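Local coordinates for protein endonuclease and methylase LlaGI (Lactococcus lactis, PDB 5FFJ) that recognises a specific DNA sequence as a Type ISP restriction-modification enzyme, joining a helicase-like ATPase to a methyltransferase that probably modifies adenine, at residues G1060-R1065 with S1201-I1206; L1143-P1148 with L1195-L1200. All blocks are in the same frame, centred on the assembly; numbering follows the deposited sequence.

Interaction 1 of 2, residues G1060-R1065 with S1201-I1206. With nucleotides of chain C.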
loop_
_atom_site.group_PDB
_atom_site.type_symbol
_atom_site.label_atom_id
_atom_site.label_comp_id
_atom_site.label_asym_id
_atom_site.label_seq_id
_atom_site.Cartn_x
_atom_site.Cartn_y
_atom_site.Cartn_z
ATOM N N GLY A 1060 -14.957 11.514 -24.008
ATOM C CA GLY A 1060 -14.025 12.521 -23.532
ATOM C C GLY A 1060 -12.569 12.111 -23.566
ATOM O O GLY A 1060 -12.244 10.929 -23.469
ATOM N N ILE A 1061 -11.693 13.103 -23.694
ATOM C CA ILE A 1061 -10.270 12.851 -23.855
ATOM C C ILE A 1061 -9.676 12.257 -22.574
ATOM O O ILE A 1061 -10.153 12.530 -21.469
ATOM C CB ILE A 1061 -9.518 14.150 -24.252
ATOM C CG1 ILE A 1061 -8.326 13.825 -25.149
ATOM C CG2 ILE A 1061 -9.066 14.934 -23.027
ATOM C CD1 ILE A 1061 -7.705 15.046 -25.789
ATOM N N VAL A 1062 -8.647 11.430 -22.735
ATOM C CA VAL A 1062 -7.912 10.864 -21.603
ATOM C C VAL A 1062 -6.412 10.959 -21.883
ATOM O O VAL A 1062 -5.873 10.191 -22.680
ATOM C CB VAL A 1062 -8.289 9.388 -21.336
ATOM C CG1 VAL A 1062 -7.986 9.012 -19.886
ATOM C CG2 VAL A 1062 -9.754 9.132 -21.664
ATOM N N THR A 1063 -5.744 11.910 -21.236
ATOM C CA THR A 1063 -4.337 12.188 -21.518
ATOM C C THR A 1063 -3.396 11.237 -20.779
ATOM O O THR A 1063 -2.232 11.087 -21.155
ATOM C CB THR A 1063 -3.947 13.621 -21.119
ATOM O OG1 THR A 1063 -3.643 13.659 -19.719
ATOM C CG2 THR A 1063 -5.062 14.615 -21.433
ATOM N N ASN A 1064 -3.910 10.636 -19.707
ATOM C CA ASN A 1064 -3.171 9.708 -18.843
ATOM C C ASN A 1064 -2.027 10.373 -18.060
ATOM O O ASN A 1064 -1.327 9.708 -17.298
ATOM C CB ASN A 1064 -2.624 8.523 -19.660
ATOM C CG ASN A 1064 -3.623 7.373 -19.770
ATOM O OD1 ASN A 1064 -4.800 7.578 -20.074
ATOM N ND2 ASN A 1064 -3.156 6.152 -19.500
ATOM N N ARG A 1065 -1.854 11.683 -18.221
ATOM C CA ARG A 1065 -0.815 12.419 -17.499
ATOM C C ARG A 1065 -1.242 13.875 -17.307
ATOM O O ARG A 1065 -0.604 14.799 -17.811
ATOM C CB ARG A 1065 0.527 12.333 -18.242
ATOM C CG ARG A 1065 0.457 12.622 -19.737
ATOM C CD ARG A 1065 1.813 12.407 -20.398
ATOM N NE ARG A 1065 2.242 11.008 -20.356
ATOM C CZ ARG A 1065 2.026 10.112 -21.318
ATOM N NH1 ARG A 1065 1.376 10.449 -22.425
ATOM N NH2 ARG A 1065 2.464 8.868 -21.169
ATOM N N SER A 1201 -13.500 18.524 -24.310
ATOM C CA SER A 1201 -13.930 18.066 -22.989
ATOM C C SER A 1201 -13.169 16.834 -22.514
ATOM O O SER A 1201 -12.964 15.881 -23.268
ATOM C CB SER A 1201 -15.431 17.769 -23.000
ATOM O OG SER A 1201 -16.178 18.957 -23.204
ATOM N N ASP A 1202 -12.750 16.867 -21.252
ATOM C CA ASP A 1202 -12.099 15.722 -20.633
ATOM C C ASP A 1202 -13.110 14.602 -20.488
ATOM O O ASP A 1202 -14.310 14.810 -20.676
ATOM C CB ASP A 1202 -11.521 16.087 -19.263
ATOM C CG ASP A 1202 -10.512 15.063 -18.759
ATOM O OD1 ASP A 1202 -9.550 14.758 -19.496
ATOM O OD2 ASP A 1202 -10.684 14.559 -17.629
ATOM N N MET A 1203 -12.629 13.415 -20.146
ATOM C CA MET A 1203 -13.515 12.288 -19.916
ATOM C C MET A 1203 -14.271 12.474 -18.609
ATOM O O MET A 1203 -15.359 11.933 -18.431
ATOM C CB MET A 1203 -12.720 10.983 -19.891
ATOM C CG MET A 1203 -13.561 9.721 -19.788
ATOM S SD MET A 1203 -12.590 8.350 -19.161
ATOM C CE MET A 1203 -12.538 7.296 -20.590
ATOM N N HIS A 1204 -13.695 13.246 -17.697
ATOM C CA HIS A 1204 -14.254 13.352 -16.361
ATOM C C HIS A 1204 -15.015 14.656 -16.155
ATOM O O HIS A 1204 -15.200 15.106 -15.024
ATOM C CB HIS A 1204 -13.137 13.200 -15.333
ATOM C CG HIS A 1204 -12.464 11.863 -15.386
ATOM N ND1 HIS A 1204 -13.153 10.680 -15.215
ATOM C CD2 HIS A 1204 -11.175 11.518 -15.613
ATOM C CE1 HIS A 1204 -12.312 9.665 -15.324
ATOM N NE2 HIS A 1204 -11.106 10.147 -15.565
ATOM N N VAL A 1205 -15.481 15.248 -17.252
ATOM C CA VAL A 1205 -16.366 16.403 -17.162
ATOM C C VAL A 1205 -17.661 15.976 -16.479
ATOM O O VAL A 1205 -18.282 16.752 -15.756
ATOM C CB VAL A 1205 -16.682 17.012 -18.546
ATOM C CG1 VAL A 1205 -15.439 17.652 -19.140
ATOM C CG2 VAL A 1205 -17.258 15.955 -19.490
ATOM N N ILE A 1206 -18.065 14.733 -16.726
ATOM C CA ILE A 1206 -19.221 14.147 -16.058
ATOM C C ILE A 1206 -18.942 12.689 -15.707
ATOM O O ILE A 1206 -19.035 11.799 -16.555
ATOM C CB ILE A 1206 -20.493 14.228 -16.922
ATOM C CG1 ILE A 1206 -20.724 15.662 -17.405
ATOM C CG2 ILE A 1206 -21.698 13.755 -16.122
ATOM C CD1 ILE A 1206 -21.871 15.794 -18.378
ATOM P P DG C 16 -3.482 10.944 -14.712
ATOM O OP1 DG C 16 -2.156 11.573 -14.538
ATOM O OP2 DG C 16 -4.327 11.329 -15.866
ATOM O "O5'" DG C 16 -3.288 9.355 -14.747
ATOM C "C5'" DG C 16 -4.383 8.529 -14.384
ATOM C "C4'" DG C 16 -4.108 7.059 -14.636
ATOM O "O4'" DG C 16 -5.352 6.335 -14.469
ATOM C "C3'" DG C 16 -3.692 6.693 -16.047
ATOM O "O3'" DG C 16 -3.233 5.351 -16.100
ATOM C "C2'" DG C 16 -5.017 6.832 -16.751
ATOM C "C1'" DG C 16 -5.911 6.091 -15.758
ATOM N N9 DG C 16 -7.305 6.506 -15.754
ATOM C C8 DG C 16 -7.816 7.756 -16.012
ATOM N N7 DG C 16 -9.120 7.807 -15.925
ATOM C C5 DG C 16 -9.487 6.510 -15.588
ATOM C C6 DG C 16 -10.764 5.948 -15.357
ATOM O O6 DG C 16 -11.869 6.506 -15.407
ATOM N N1 DG C 16 -10.681 4.594 -15.040
ATOM C C2 DG C 16 -9.509 3.876 -14.958
ATOM N N2 DG C 16 -9.618 2.580 -14.640
ATOM N N3 DG C 16 -8.313 4.391 -15.171
ATOM C C4 DG C 16 -8.378 5.704 -15.480
ATOM P P DG C 15 -8.367 14.611 -10.137
ATOM O OP1 DG C 15 -7.288 15.589 -9.865
ATOM O OP2 DG C 15 -9.729 15.108 -10.435
ATOM O "O5'" DG C 15 -7.942 13.630 -11.329
ATOM C "C5'" DG C 15 -6.640 13.717 -11.910
ATOM C "C4'" DG C 15 -5.993 12.349 -11.995
ATOM O "O4'" DG C 15 -6.944 11.341 -11.538
ATOM C "C3'" DG C 15 -5.574 11.924 -13.403
ATOM O "O3'" DG C 15 -4.332 11.191 -13.368
ATOM C "C2'" DG C 15 -6.753 11.071 -13.856
ATOM C "C1'" DG C 15 -7.169 10.391 -12.562
ATOM N N9 DG C 15 -8.573 9.963 -12.519
ATOM C C8 DG C 15 -9.694 10.757 -12.604
ATOM N N7 DG C 15 -10.814 10.087 -12.522
ATOM C C5 DG C 15 -10.413 8.766 -12.370
ATOM C C6 DG C 15 -11.185 7.583 -12.233
ATOM O O6 DG C 15 -12.419 7.467 -12.218
ATOM N N1 DG C 15 -10.379 6.456 -12.104
ATOM C C2 DG C 15 -9.003 6.468 -12.108
ATOM N N2 DG C 15 -8.396 5.283 -11.971
ATOM N N3 DG C 15 -8.271 7.565 -12.237
ATOM C C4 DG C 15 -9.038 8.674 -12.364
ATOM P P DA C 17 -1.725 4.983 -16.506
ATOM O OP1 DA C 17 -0.850 5.560 -15.459
ATOM O OP2 DA C 17 -1.504 5.340 -17.925
ATOM O "O5'" DA C 17 -1.708 3.386 -16.386
ATOM C "C5'" DA C 17 -2.002 2.778 -15.130
ATOM C "C4'" DA C 17 -2.994 1.635 -15.268
ATOM O "O4'" DA C 17 -4.261 2.147 -15.750
ATOM C "C3'" DA C 17 -2.591 0.522 -16.237
ATOM O "O3'" DA C 17 -2.904 -0.750 -15.665
ATOM C "C2'" DA C 17 -3.415 0.822 -17.483
ATOM C "C1'" DA C 17 -4.674 1.417 -16.886
ATOM N N9 DA C 17 -5.379 2.328 -17.766
ATOM C C8 DA C 17 -4.844 3.362 -18.478
ATOM N N7 DA C 17 -5.726 4.034 -19.172
ATOM C C5 DA C 17 -6.921 3.402 -18.883
ATOM C C6 DA C 17 -8.232 3.639 -19.307
ATOM N N6 DA C 17 -8.554 4.622 -20.146
ATOM N N1 DA C 17 -9.200 2.826 -18.834
ATOM C C2 DA C 17 -8.861 1.843 -17.992
ATOM N N3 DA C 17 -7.659 1.524 -17.521
ATOM C C4 DA C 17 -6.725 2.352 -18.013
#

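Interaction 2 of 2, residues L1143-P1148 with L1195-L1200. With nucleotides of chain C.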
loop_
_atom_site.group_PDB
_atom_site.type_symbol
_atom_site.label_atom_id
_atom_site.label_comp_id
_atom_site.label_asym_id
_atom_site.label_seq_id
_atom_site.Cartn_x
_atom_site.Cartn_y
_atom_site.Cartn_z
ATOM N N LEU A 1143 -7.512 25.380 -24.975
ATOM C CA LEU A 1143 -8.469 25.380 -23.879
ATOM C C LEU A 1143 -9.368 24.157 -23.951
ATOM O O LEU A 1143 -9.715 23.691 -25.038
ATOM C CB LEU A 1143 -9.316 26.652 -23.909
ATOM C CG LEU A 1143 -8.625 27.917 -23.407
ATOM C CD1 LEU A 1143 -9.370 29.142 -23.892
ATOM C CD2 LEU A 1143 -8.543 27.903 -21.889
ATOM N N ALA A 1144 -9.745 23.646 -22.786
ATOM C CA ALA A 1144 -10.611 22.480 -22.710
ATOM C C ALA A 1144 -11.382 22.457 -21.395
ATOM O O ALA A 1144 -10.914 22.981 -20.385
ATOM C CB ALA A 1144 -9.790 21.208 -22.862
ATOM N N MET A 1145 -12.570 21.861 -21.423
ATOM C CA MET A 1145 -13.332 21.606 -20.206
ATOM C C MET A 1145 -12.764 20.402 -19.473
ATOM O O MET A 1145 -12.937 19.264 -19.907
ATOM C CB MET A 1145 -14.807 21.361 -20.522
ATOM C CG MET A 1145 -15.666 22.612 -20.536
ATOM S SD MET A 1145 -15.729 23.421 -18.926
ATOM C CE MET A 1145 -16.887 24.744 -19.249
ATOM N N TYR A 1146 -12.086 20.659 -18.361
ATOM C CA TYR A 1146 -11.514 19.594 -17.552
ATOM C C TYR A 1146 -12.570 19.029 -16.605
ATOM O O TYR A 1146 -12.677 17.816 -16.428
ATOM C CB TYR A 1146 -10.308 20.117 -16.774
ATOM C CG TYR A 1146 -9.551 19.055 -16.019
ATOM C CD1 TYR A 1146 -8.851 18.064 -16.693
ATOM C CD2 TYR A 1146 -9.521 19.052 -14.631
ATOM C CE1 TYR A 1146 -8.150 17.093 -16.006
ATOM C CE2 TYR A 1146 -8.825 18.086 -13.937
ATOM C CZ TYR A 1146 -8.141 17.110 -14.628
ATOM O OH TYR A 1146 -7.446 16.146 -13.940
ATOM N N ARG A 1147 -13.350 19.927 -16.009
ATOM C CA ARG A 1147 -14.421 19.556 -15.094
ATOM C C ARG A 1147 -15.595 20.504 -15.325
ATOM O O ARG A 1147 -15.429 21.533 -15.976
ATOM C CB ARG A 1147 -13.929 19.613 -13.647
ATOM C CG ARG A 1147 -12.847 18.605 -13.316
ATOM C CD ARG A 1147 -13.319 17.169 -13.469
ATOM N NE ARG A 1147 -12.332 16.360 -14.186
ATOM C CZ ARG A 1147 -11.400 15.610 -13.605
ATOM N NH1 ARG A 1147 -11.309 15.539 -12.281
ATOM N NH2 ARG A 1147 -10.554 14.921 -14.353
ATOM N N PRO A 1148 -16.788 20.162 -14.812
ATOM C CA PRO A 1148 -17.912 21.036 -15.166
ATOM C C PRO A 1148 -17.716 22.469 -14.661
ATOM O O PRO A 1148 -17.390 22.671 -13.492
ATOM C CB PRO A 1148 -19.121 20.363 -14.500
ATOM C CG PRO A 1148 -18.571 19.437 -13.495
ATOM C CD PRO A 1148 -17.179 19.080 -13.891
ATOM N N LEU A 1195 -24.058 18.415 -19.632
ATOM C CA LEU A 1195 -23.568 19.788 -19.641
ATOM C C LEU A 1195 -22.944 20.107 -20.992
ATOM O O LEU A 1195 -22.030 19.418 -21.441
ATOM C CB LEU A 1195 -22.550 20.005 -18.520
ATOM C CG LEU A 1195 -22.025 21.430 -18.332
ATOM C CD1 LEU A 1195 -23.170 22.416 -18.167
ATOM C CD2 LEU A 1195 -21.094 21.490 -17.129
ATOM N N ILE A 1196 -23.441 21.154 -21.640
ATOM C CA ILE A 1196 -22.945 21.534 -22.954
ATOM C C ILE A 1196 -21.640 22.310 -22.815
ATOM O O ILE A 1196 -21.460 23.075 -21.867
ATOM C CB ILE A 1196 -23.986 22.374 -23.725
ATOM C CG1 ILE A 1196 -23.569 22.534 -25.187
ATOM C CG2 ILE A 1196 -24.184 23.729 -23.060
ATOM C CD1 ILE A 1196 -24.693 23.001 -26.083
ATOM N N SER A 1197 -20.729 22.095 -23.759
ATOM C CA SER A 1197 -19.422 22.739 -23.731
ATOM C C SER A 1197 -19.073 23.359 -25.075
ATOM O O SER A 1197 -19.427 22.834 -26.131
ATOM C CB SER A 1197 -18.342 21.736 -23.328
ATOM O OG SER A 1197 -17.053 22.317 -23.423
ATOM N N GLU A 1198 -18.373 24.484 -25.014
ATOM C CA GLU A 1198 -17.921 25.197 -26.200
ATOM C C GLU A 1198 -16.501 24.772 -26.569
ATOM O O GLU A 1198 -15.962 25.191 -27.594
ATOM C CB GLU A 1198 -17.977 26.703 -25.949
ATOM C CG GLU A 1198 -18.024 27.553 -27.195
ATOM C CD GLU A 1198 -18.118 29.032 -26.877
ATOM O OE1 GLU A 1198 -18.104 29.383 -25.676
ATOM O OE2 GLU A 1198 -18.204 29.842 -27.824
ATOM N N TYR A 1199 -15.911 23.932 -25.723
ATOM C CA TYR A 1199 -14.513 23.541 -25.855
ATOM C C TYR A 1199 -14.340 22.026 -25.815
ATOM O O TYR A 1199 -15.286 21.287 -25.541
ATOM C CB TYR A 1199 -13.682 24.176 -24.738
ATOM C CG TYR A 1199 -13.721 25.687 -24.718
ATOM C CD1 TYR A 1199 -14.822 26.367 -24.213
ATOM C CD2 TYR A 1199 -12.652 26.434 -25.193
ATOM C CE1 TYR A 1199 -14.861 27.747 -24.191
ATOM C CE2 TYR A 1199 -12.680 27.815 -25.171
ATOM C CZ TYR A 1199 -13.788 28.467 -24.669
ATOM O OH TYR A 1199 -13.822 29.841 -24.645
ATOM N N LEU A 1200 -13.122 21.578 -26.097
ATOM C CA LEU A 1200 -12.750 20.181 -25.937
ATOM C C LEU A 1200 -13.020 19.752 -24.496
ATOM O O LEU A 1200 -12.799 20.529 -23.569
ATOM C CB LEU A 1200 -11.278 19.990 -26.305
ATOM C CG LEU A 1200 -10.721 18.572 -26.390
ATOM C CD1 LEU A 1200 -9.583 18.553 -27.389
ATOM C CD2 LEU A 1200 -10.235 18.082 -25.036
ATOM P P DG C 15 -8.367 14.611 -10.137
ATOM O OP1 DG C 15 -7.288 15.589 -9.865
ATOM O OP2 DG C 15 -9.729 15.108 -10.435
ATOM O "O5'" DG C 15 -7.942 13.630 -11.329
ATOM C "C5'" DG C 15 -6.640 13.717 -11.910
ATOM C "C4'" DG C 15 -5.993 12.349 -11.995
ATOM O "O4'" DG C 15 -6.944 11.341 -11.538
ATOM C "C3'" DG C 15 -5.574 11.924 -13.403
ATOM O "O3'" DG C 15 -4.332 11.191 -13.368
ATOM C "C2'" DG C 15 -6.753 11.071 -13.856
ATOM C "C1'" DG C 15 -7.169 10.391 -12.562
ATOM N N9 DG C 15 -8.573 9.963 -12.519
ATOM C C8 DG C 15 -9.694 10.757 -12.604
ATOM N N7 DG C 15 -10.814 10.087 -12.522
ATOM C C5 DG C 15 -10.413 8.766 -12.370
ATOM C C6 DG C 15 -11.185 7.583 -12.233
ATOM O O6 DG C 15 -12.419 7.467 -12.218
ATOM N N1 DG C 15 -10.379 6.456 -12.104
ATOM C C2 DG C 15 -9.003 6.468 -12.108
ATOM N N2 DG C 15 -8.396 5.283 -11.971
ATOM N N3 DG C 15 -8.271 7.565 -12.237
ATOM C C4 DG C 15 -9.038 8.674 -12.364
#

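Interaction 1 of 2, residues G1060-R1065 with S1201-I1206
Two loops of the specificity domain meet at Ile-1061, whose backbone N and O are both engaged by residues 1201-1203. Its N donates to Ser-1201 O at 3.1 Å in a nearly straight bond (167°), while its O accepts from Met-1203 N at 2.9 Å on a carbonyl lone pair. Gly-1060 suits the tight approach just before it, since a CB there would run into Asp-1202 O and Met-1203 CA. Met-1203 leaves the backbone with CG anti to N (chi1 -174°). Its CB lies against the carbonyl oxygens of Gly-1060 and Ile-1061, CG drifts past Gly-1060 O, and SD comes 3.9 Å from Val-1062 CG2. A bend at chi3 (-113°) brings CE to 3.5 Å from that same methyl, a flexible thioether matching a branched valine. Asp-1202 OD2, which also pairs with Arg-1147, is met from above the carboxylate plane by His-1204 N at 3.3 Å, an Asx turn that shapes the chain leading to the histidine. In the ring plane, His-1204 NE2 donates to N7 of DG16 of chain C at 3.1 Å. N7 of DG15 of chain C lies 3.0 Å above one ring face, toward the rim. Because ND1 is hydrogen-bonded to Gly-1207 O, both ring nitrogens may carry protons, giving a probably cationic imidazole beside two electron-rich guanines. Asn-1064 ND2 donates to OP2 of DA17 of chain C, holding the backbone. N7 lies on guanine's major-groove edge, so the His-1204 bond is consistent with base reading there by a target-recognition domain.

Interaction 2 of 2, residues L1143-P1148 with L1195-L1200
A classic beta bulge, in which Tyr-1146 and Arg-1147 both face Thr-1150, marks strand 1141-1147 where the chain turns a corner beside residues 1195-1200, which lead from the edge strand 1194-1197 of one sheet to the edge of the next. Met-1145 N donates to Leu-1200 O at 2.5 Å, nearly along the C=O axis (170°). Ala-1144 CB packs on Leu-1200 CD2 at 3.8 Å, a small side chain beside a large one. Leu-1143 and Tyr-1199 run side by side in the same direction, with Leu-1143 CB 3.6 Å from Tyr-1199 CD2. At the far end Pro-1148 CB meets Leu-1195 CD2 at 3.5 Å, an apolar touch that asks for no donor from the proline. Met-1145 lays its CG against the hydroxyl of Ser-1197, which turns back to donate from OG to Tyr-1199 O at 2.9 Å, fastening the turn out of the strand. The DNA side is different. Arg-1147, its chain bent at chi2 and chi3, folds over Tyr-1146, itself held by Asp-1066 through its OH, so that ring atom CE2 lies 3.5 Å above the centre of the guanidinium, and NE donates to Tyr-1146 O at 2.7 Å. A leucine in place of Arg-1147 has no guanidinium to bond the phosphate, Asp-1202 or Tyr-1146 O, and would probably weaken the hold on the DNA backbone and loosen the turn at Asp-1202. With its rotation set in this way, the guanidinium of Arg-1147 sends NH1 to OP2 of DG15 of chain C, 2.5 Å away.

Both segments of interaction 2 fall between those of interaction 1 in the sequence, and the centres of the two contacts are about 10 Å apart within the specificity domain. Both are largely buried, although Leu-1143 and Tyr-1199 give interaction 2 a partly exposed fringe. Interaction 1 joins two irregular loops through polar backbone bonds and reaches both a base edge and a phosphate; interaction 2 joins strand ends largely through apolar side chains and reaches a phosphate. The strand of interaction 2 borders interaction 1 directly: Asp-1202 N probably donates to Met-1145 O at 2.8 Å. The salt bridge between Asp-1202 OD2 and Arg-1147 NH2 (3.3 Å) ties the base-reading turn to the phosphate-binding arginine.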